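Local structure of NANS (YJHS), A 9-O-acetyl N-acetylneuraminic acid esterase (Escherichia coli O157:H7 EDL933, 3PT5) at residues A[254-257]-A[258-262]; A[298-301]-A[302-305]. The protein probably hydrolyses the 9-O-acetyl group of 9-O-acetyl-N-acetylneuraminate, a sialic acid of host mucosal sites, as an esterase of the SGNH hydrolase clan. All blocks are in the same frame, centred on the assembly; numbering follows the deposited sequence.

Interaction 1. Residues A[254-257]-A[258-262]; sequences YGNY and QNNIL
Asn260 reaches back to Asn256 and uses both ends of its side-chain amide to tie this turn together. Its CG stands anti to the backbone N (chi1 -153°), which turns the amide back toward residues 254-257, and Asn260 ND2 donates to Asn256 O at 2.9 Å. The acceptor lies in the amide plane of Asn260, while the donor sits tilted from the plane of the peptide carbonyl. At the other end, Asn260 OD1 accepts from Leu262 N at 2.8 Å on an in-plane lone pair, closing an Asx turn. The amides of Asn256 and Asn260 are inclined to each other by 44°, with their ND2 atoms only 3.2 Å apart. Two donors so close are explained by a common acceptor, Asn208 OD1, to which both nitrogens bond. Asn256 OD1 turns to a water, which in turn accepts from Ile261 N and so bridges the two residues.

On the more exposed side, the side chain of Gln258 runs back along the turn until Gln258 NE2 meets Tyr254 O at 3.0 Å, standing above the carbonyl plane. Tyr257 N bonds to the same oxygen from the opposite face, so two donors grip it. Gly255 O is likewise held twice, by Gln258 N and by Asn259 N, each at 2.9 Å. Inside, the CE2 edge of Tyr257 lies over one face of the Tyr254 ring, 3.7 Å above it and near the rim.

The turn leads from helix 247-253 to strand 265-268. Phe267 and Ile265 of that strand touch Tyr257 and Asn260, respectively, whereas helix 203-218 supplies Asn208 and sets Phe207 edge-to-face with Tyr257. The Tyr257 hydroxyl bonds to Gln190 O and Trp188 NE1, joining the turn to the end of strand 182-189.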
loop_
_atom_site.group_PDB
_atom_site.type_symbol
_atom_site.label_atom_id
_atom_site.label_comp_id
_atom_site.label_asym_id
_atom_site.label_seq_id
_atom_site.Cartn_x
_atom_site.Cartn_y
_atom_site.Cartn_z
ATOM N N TYR A 254 -1.211 -4.438 -16.920
ATOM C CA TYR A 254 -2.424 -4.209 -16.143
ATOM C C TYR A 254 -3.587 -5.009 -16.710
ATOM O O TYR A 254 -4.516 -5.368 -15.975
ATOM C CB TYR A 254 -2.725 -2.706 -16.001
ATOM C CG TYR A 254 -1.791 -2.045 -15.000
ATOM C CD1 TYR A 254 -2.203 -1.806 -13.690
ATOM C CD2 TYR A 254 -0.494 -1.691 -15.345
ATOM C CE1 TYR A 254 -1.351 -1.238 -12.752
ATOM C CE2 TYR A 254 0.388 -1.126 -14.405
ATOM C CZ TYR A 254 -0.054 -0.881 -13.113
ATOM O OH TYR A 254 0.789 -0.307 -12.168
ATOM N N GLY A 255 -3.513 -5.362 -17.987
ATOM C CA GLY A 255 -4.525 -6.252 -18.554
ATOM C C GLY A 255 -4.469 -7.616 -17.884
ATOM O O GLY A 255 -5.510 -8.253 -17.650
ATOM N N ASN A 256 -3.270 -8.039 -17.503
ATOM C CA ASN A 256 -3.100 -9.309 -16.839
ATOM C C ASN A 256 -3.742 -9.353 -15.443
ATOM O O ASN A 256 -3.991 -10.420 -14.889
ATOM C CB ASN A 256 -1.629 -9.686 -16.771
ATOM C CG ASN A 256 -1.425 -11.071 -16.213
ATOM O OD1 ASN A 256 -1.945 -12.067 -16.760
ATOM N ND2 ASN A 256 -0.645 -11.165 -15.136
ATOM N N TYR A 257 -3.987 -8.187 -14.864
ATOM C CA TYR A 257 -4.697 -8.114 -13.579
ATOM C C TYR A 257 -6.204 -8.290 -13.765
ATOM O O TYR A 257 -6.913 -8.560 -12.800
ATOM C CB TYR A 257 -4.444 -6.773 -12.908
ATOM C CG TYR A 257 -3.008 -6.553 -12.465
ATOM C CD1 TYR A 257 -2.263 -7.573 -11.862
ATOM C CD2 TYR A 257 -2.405 -5.311 -12.620
ATOM C CE1 TYR A 257 -0.926 -7.358 -11.459
ATOM C CE2 TYR A 257 -1.092 -5.082 -12.212
ATOM C CZ TYR A 257 -0.354 -6.089 -11.630
ATOM O OH TYR A 257 0.956 -5.838 -11.245
ATOM N N GLN A 258 -6.666 -8.114 -15.003
ATOM C CA GLN A 258 -8.088 -8.155 -15.365
ATOM C C GLN A 258 -8.470 -9.466 -16.049
ATOM O O GLN A 258 -9.640 -9.865 -16.052
ATOM C CB GLN A 258 -8.401 -7.009 -16.334
ATOM C CG GLN A 258 -8.163 -5.635 -15.775
ATOM C CD GLN A 258 -8.103 -4.541 -16.837
ATOM O OE1 GLN A 258 -9.076 -4.298 -17.552
ATOM N NE2 GLN A 258 -6.964 -3.843 -16.907
ATOM N N ASN A 259 -7.491 -10.112 -16.674
ATOM C CA ASN A 259 -7.717 -11.356 -17.402
ATOM C C ASN A 259 -6.772 -12.453 -16.940
ATOM O O ASN A 259 -6.304 -13.267 -17.739
ATOM C CB ASN A 259 -7.547 -11.121 -18.909
ATOM C CG ASN A 259 -8.537 -10.123 -19.448
ATOM O OD1 ASN A 259 -9.747 -10.296 -19.321
ATOM N ND2 ASN A 259 -8.021 -9.044 -20.045
ATOM N N ASN A 260 -6.528 -12.511 -15.638
ATOM C CA ASN A 260 -5.564 -13.457 -15.107
ATOM C C ASN A 260 -6.045 -14.917 -15.174
ATOM O O ASN A 260 -7.238 -15.186 -15.019
ATOM C CB ASN A 260 -5.222 -13.073 -13.673
ATOM C CG ASN A 260 -3.854 -13.526 -13.283
ATOM O OD1 ASN A 260 -3.658 -14.677 -12.927
ATOM N ND2 ASN A 260 -2.885 -12.639 -13.394
ATOM N N ILE A 261 -5.109 -15.846 -15.372
ATOM C CA ILE A 261 -5.428 -17.278 -15.370
ATOM C C ILE A 261 -5.646 -17.811 -13.955
ATOM O O ILE A 261 -6.329 -18.812 -13.761
ATOM C CB ILE A 261 -4.368 -18.138 -16.115
ATOM C CG1 ILE A 261 -2.967 -17.922 -15.545
ATOM C CG2 ILE A 261 -4.393 -17.827 -17.607
ATOM C CD1 ILE A 261 -2.490 -19.001 -14.591
ATOM N N LEU A 262 -5.111 -17.110 -12.958
ATOM C CA LEU A 262 -5.276 -17.528 -11.572
ATOM C C LEU A 262 -6.616 -17.091 -10.966
ATOM O O LEU A 262 -7.210 -16.081 -11.374
ATOM C CB LEU A 262 -4.134 -16.975 -10.713
ATOM C CG LEU A 262 -2.713 -17.363 -11.110
ATOM C CD1 LEU A 262 -1.656 -16.598 -10.308
ATOM C CD2 LEU A 262 -2.523 -18.879 -10.980
HETATM O O HOH W 1 -2.683 -14.719 -16.330
#

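Interaction 2. Residues A[298-301]-A[302-305]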
loop_
_atom_site.group_PDB
_atom_site.type_symbol
_atom_site.label_atom_id
_atom_site.label_comp_id
_atom_site.label_asym_id
_atom_site.label_seq_id
_atom_site.Cartn_x
_atom_site.Cartn_y
_atom_site.Cartn_z
ATOM N N TYR A 298 2.492 23.245 -3.054
ATOM C CA TYR A 298 3.446 23.908 -2.158
ATOM C C TYR A 298 4.806 23.243 -2.096
ATOM O O TYR A 298 5.768 23.804 -1.557
ATOM C CB TYR A 298 2.852 24.063 -0.740
ATOM C CG TYR A 298 1.803 25.141 -0.694
ATOM C CD1 TYR A 298 2.181 26.480 -0.530
ATOM C CD2 TYR A 298 0.453 24.837 -0.836
ATOM C CE1 TYR A 298 1.259 27.482 -0.495
ATOM C CE2 TYR A 298 -0.522 25.883 -0.807
ATOM C CZ TYR A 298 -0.078 27.199 -0.640
ATOM O OH TYR A 298 -0.953 28.263 -0.594
ATOM N N ARG A 299 4.911 22.035 -2.648
ATOM C CA ARG A 299 6.185 21.317 -2.666
ATOM C C ARG A 299 7.119 21.796 -3.781
ATOM O O ARG A 299 6.690 22.379 -4.767
ATOM C CB ARG A 299 5.970 19.805 -2.768
ATOM C CG ARG A 299 5.261 19.240 -1.555
ATOM C CD ARG A 299 5.706 17.847 -1.230
ATOM N NE ARG A 299 4.934 17.234 -0.156
ATOM C CZ ARG A 299 5.436 16.327 0.703
ATOM N NH1 ARG A 299 4.682 15.775 1.645
ATOM N NH2 ARG A 299 6.720 15.994 0.630
ATOM N N SER A 300 8.400 21.489 -3.598
ATOM C CA SER A 300 9.478 22.002 -4.439
ATOM C C SER A 300 10.495 20.861 -4.566
ATOM O O SER A 300 10.400 19.894 -3.827
ATOM C CB SER A 300 10.123 23.219 -3.765
ATOM O OG SER A 300 9.197 24.284 -3.635
ATOM N N PRO A 301 11.465 20.958 -5.502
ATOM C CA PRO A 301 12.429 19.845 -5.616
ATOM C C PRO A 301 13.125 19.467 -4.302
ATOM O O PRO A 301 13.423 18.306 -4.082
ATOM C CB PRO A 301 13.419 20.336 -6.670
ATOM C CG PRO A 301 12.565 21.260 -7.545
ATOM C CD PRO A 301 11.598 21.931 -6.603
ATOM N N GLU A 302 13.336 20.442 -3.425
ATOM C CA GLU A 302 13.961 20.215 -2.115
ATOM C C GLU A 302 13.112 19.397 -1.129
ATOM O O GLU A 302 13.610 18.969 -0.089
ATOM C CB GLU A 302 14.314 21.557 -1.485
ATOM C CG GLU A 302 13.062 22.393 -1.202
ATOM C CD GLU A 302 13.353 23.849 -1.018
ATOM O OE1 GLU A 302 14.164 24.180 -0.115
ATOM O OE2 GLU A 302 12.755 24.649 -1.773
ATOM N N ASN A 303 11.827 19.202 -1.445
ATOM C CA ASN A 303 10.945 18.472 -0.535
ATOM C C ASN A 303 9.920 17.524 -1.195
ATOM O O ASN A 303 9.171 16.847 -0.479
ATOM C CB ASN A 303 10.262 19.442 0.442
ATOM C CG ASN A 303 9.478 20.472 -0.256
ATOM O OD1 ASN A 303 8.598 20.152 -1.064
ATOM N ND2 ASN A 303 9.788 21.733 0.011
ATOM N N TRP A 304 9.904 17.429 -2.518
ATOM C CA TRP A 304 8.910 16.532 -3.145
ATOM C C TRP A 304 9.497 15.138 -3.344
ATOM O O TRP A 304 10.677 14.930 -3.073
ATOM C CB TRP A 304 8.336 17.124 -4.434
ATOM C CG TRP A 304 9.267 17.313 -5.605
ATOM C CD1 TRP A 304 10.352 16.553 -5.952
ATOM C CD2 TRP A 304 9.111 18.276 -6.640
ATOM N NE1 TRP A 304 10.887 17.009 -7.141
ATOM C CE2 TRP A 304 10.147 18.070 -7.576
ATOM C CE3 TRP A 304 8.195 19.310 -6.872
ATOM C CZ2 TRP A 304 10.281 18.851 -8.726
ATOM C CZ3 TRP A 304 8.354 20.098 -7.999
ATOM C CH2 TRP A 304 9.392 19.873 -8.894
ATOM N N THR A 305 8.681 14.193 -3.806
ATOM C CA THR A 305 9.142 12.841 -3.989
ATOM C C THR A 305 9.896 12.831 -5.314
ATOM O O THR A 305 11.133 12.955 -5.328
ATOM C CB THR A 305 7.982 11.813 -3.912
ATOM O OG1 THR A 305 6.965 12.161 -4.856
ATOM C CG2 THR A 305 7.410 11.795 -2.496
HETATM O O HOH W 2 8.392 24.103 -1.165
HETATM O O HOH W 3 12.986 16.005 -2.525
#
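Pro301 sits on the indole of Trp304, and this is the tightly packed part of the turn. Pro301 CA lies over the five-membered ring of Trp304, 3.6 Å from its centroid and 15° off the normal, a CH-pi contact, and Pro301 CG packs on Trp304 CZ2 at 3.5 Å. A chi1 of 66° places the Trp304 ring between its own backbone N and carbonyl carbon, folding the indole back so that one face lies against the Ser300-Pro301 peptide. Residues 300-303 form a type I beta turn, closed by Asn303 N donating to Ser300 O at 2.9 Å. In the reverse direction, Asn303 OD1 accepts from Ser300 N at 2.9 Å from above its amide plane.

Toward solvent the contact is looser. Glu302 OE2 merely brushes Ser300 CB at 3.6 Å, and a water links Tyr298 O, Ser300 OG and Asn303 ND2.

Arg299 closes the buried side. Arg299 NH2 donates to Asn303 O at 2.8 Å, with the acceptor at the guanidinium edge. The same group also bonds to Tyr89 O and, through NE, to Glu37 O. Carbonyl oxygens from three parts of the chain thus gather round one cation, which probably fixes the turn's orientation against its neighbouring loops.

In the fold
Interaction 1 precedes interaction 2 along the chain, and strand 265-268, at one edge of the seven-stranded mixed sheet, lies between them. Residues 254-262 lead from helix 247-253 into that strand; residues 298-305 belong to the long loop that follows it and runs on to helix 315-335. Their centres are 36 Å apart and their nearest atoms about 16 Å, so they do not touch. Both lie well off the centre of the chain, by about 20 and 22 Å. Interaction 1 packs against the alpha/beta core through helix 203-218 and the edge strand, whereas interaction 2 is held by other loops, so the two belong to separate outer regions of this SGNH-clan esterase.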